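Side-chain contact in YbbR family protein (Desulfitobacterium hafniense, PDB 3LYW), which is of unknown function, the crystallised piece being one all-beta domain of a longer protein of the YbbR family: residues A[27-32]-A[61-66]. Residues are numbered along the deposited sequence; the frame is centred on the assembly and turned at random.
Sequences VRVKTE and VKVEPI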
# COMPACT_ATOMS: atom_id res chain seq x y z
N VAL A 27 1.50 6.66 -1.83
CA VAL A 27 1.06 6.09 -3.10
C VAL A 27 -0.01 6.96 -3.76
O VAL A 27 -0.94 7.42 -3.09
CB VAL A 27 0.48 4.68 -2.87
CG1 VAL A 27 -0.02 4.12 -4.18
CG2 VAL A 27 1.53 3.78 -2.28
N ARG A 28 0.12 7.17 -5.07
CA ARG A 28 -0.88 7.96 -5.81
C ARG A 28 -1.77 6.97 -6.56
O ARG A 28 -1.26 6.10 -7.28
CB ARG A 28 -0.20 8.90 -6.79
CG ARG A 28 0.58 9.99 -6.11
CD ARG A 28 -0.13 11.32 -6.17
NE ARG A 28 0.47 12.19 -7.19
CZ ARG A 28 0.28 13.51 -7.26
NH1 ARG A 28 -0.50 14.12 -6.38
NH2 ARG A 28 0.89 14.21 -8.20
N VAL A 29 -3.08 7.12 -6.41
CA VAL A 29 -4.03 6.22 -7.06
C VAL A 29 -5.05 6.94 -7.92
O VAL A 29 -5.70 7.89 -7.48
CB VAL A 29 -4.79 5.39 -5.99
CG1 VAL A 29 -5.79 4.46 -6.65
CG2 VAL A 29 -3.79 4.59 -5.14
N LYS A 30 -5.19 6.50 -9.16
CA LYS A 30 -6.16 7.05 -10.09
C LYS A 30 -7.33 6.10 -10.02
O LYS A 30 -7.15 4.88 -9.94
CB LYS A 30 -5.61 7.10 -11.51
CG LYS A 30 -4.51 8.14 -11.69
CD LYS A 30 -4.14 8.29 -13.15
CE LYS A 30 -3.01 9.29 -13.34
NZ LYS A 30 -2.54 9.31 -14.76
N THR A 31 -8.54 6.65 -10.07
CA THR A 31 -9.73 5.83 -9.94
C THR A 31 -10.84 6.22 -10.89
O THR A 31 -10.80 7.28 -11.52
CB THR A 31 -10.30 5.97 -8.52
OG1 THR A 31 -10.84 7.29 -8.37
CG2 THR A 31 -9.22 5.79 -7.49
N GLU A 32 -11.85 5.35 -10.96
CA GLU A 32 -13.02 5.61 -11.78
C GLU A 32 -14.24 5.32 -10.93
O GLU A 32 -14.34 4.25 -10.32
CB GLU A 32 -13.01 4.73 -13.04
CG GLU A 32 -11.76 4.92 -13.88
CD GLU A 32 -11.95 4.54 -15.34
OE1 GLU A 32 -12.51 3.47 -15.61
OE2 GLU A 32 -11.52 5.33 -16.21
N VAL A 61 2.39 -3.06 -4.81
CA VAL A 61 1.52 -2.18 -4.05
C VAL A 61 0.08 -2.49 -4.43
O VAL A 61 -0.26 -2.59 -5.61
CB VAL A 61 1.82 -0.69 -4.35
CG1 VAL A 61 0.91 0.21 -3.49
CG2 VAL A 61 3.27 -0.39 -4.10
N LYS A 62 -0.76 -2.66 -3.42
CA LYS A 62 -2.17 -2.94 -3.64
C LYS A 62 -3.00 -1.91 -2.88
O LYS A 62 -2.48 -1.21 -2.03
CB LYS A 62 -2.49 -4.35 -3.13
CG LYS A 62 -1.62 -5.43 -3.78
CD LYS A 62 -1.62 -6.70 -2.95
CE LYS A 62 -0.67 -7.73 -3.52
NZ LYS A 62 -0.41 -8.85 -2.57
N VAL A 63 -4.29 -1.83 -3.18
CA VAL A 63 -5.16 -0.87 -2.50
C VAL A 63 -6.32 -1.55 -1.80
O VAL A 63 -6.95 -2.45 -2.35
CB VAL A 63 -5.71 0.18 -3.49
CG1 VAL A 63 -6.66 1.11 -2.78
CG2 VAL A 63 -4.56 0.96 -4.10
N GLU A 64 -6.60 -1.13 -0.58
CA GLU A 64 -7.71 -1.72 0.15
C GLU A 64 -8.98 -1.38 -0.62
O GLU A 64 -9.09 -0.29 -1.18
CB GLU A 64 -7.79 -1.15 1.57
CG GLU A 64 -6.47 -1.19 2.32
CD GLU A 64 -6.60 -0.73 3.76
OE1 GLU A 64 -7.26 0.30 3.99
OE2 GLU A 64 -6.04 -1.40 4.66
N PRO A 65 -9.94 -2.32 -0.70
CA PRO A 65 -11.20 -2.09 -1.42
C PRO A 65 -11.91 -0.80 -0.99
O PRO A 65 -12.00 -0.51 0.20
CB PRO A 65 -12.01 -3.33 -1.08
CG PRO A 65 -10.96 -4.40 -0.98
CD PRO A 65 -9.87 -3.70 -0.19
N ILE A 66 -12.39 -0.03 -1.96
CA ILE A 66 -13.11 1.21 -1.69
C ILE A 66 -14.48 1.12 -2.35
O ILE A 66 -14.57 0.94 -3.56
CB ILE A 66 -12.39 2.43 -2.30
CG1 ILE A 66 -10.98 2.54 -1.74
CG2 ILE A 66 -13.17 3.70 -1.99
CD1 ILE A 66 -10.15 3.62 -2.42
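Two valine pairs, Val27 with Val61 and Val29 with Val63, pack across the interior of an all-beta domain between strand 26-33 and the end of strand 55-63. The two backbones stand well apart, CA of Val27 lying 8.3 Å from CA of Val61, and the methyl groups alone bridge the distance. In the first pair the side chains meet tip to tip: CG1 of Val61 sits 3.8 Å from CG2 of Val27 and 4.1 Å from CG1 of Val27, so one methyl rests against both branches of its partner. The second pair touches through a single branch from each side, CG2 of Val29 to CG2 of Val63 at 3.9 Å. All four valines share one rotamer, with CG1 trans to the main-chain N and CG2 beside it; Val61 meets Val27 with the former branch, Val63 meets Val29 with the latter. As is usual in a beta strand, alternate residues face opposite ways: Val27 and Val29 point toward the 61-66 segment, while Arg28 and Lys30 are exposed, Lys30 forming a salt bridge with Glu73. In the mixed sheet, strands 4-12 and 69-85 pair antiparallel with strand 26-33 on its two edges, through backbone hydrogen bonds with Leu5 and Leu7 on one side and Val72, Glu73 and Ser75 on the other. Side chains of neighbouring strands join the same apolar layer: Leu7 touches both Val29 and Val63, Ile74 and Ile71 lie against Val27 and Val29 respectively, and Ala45 of strand 44-48 packs on both Val27 and Val61.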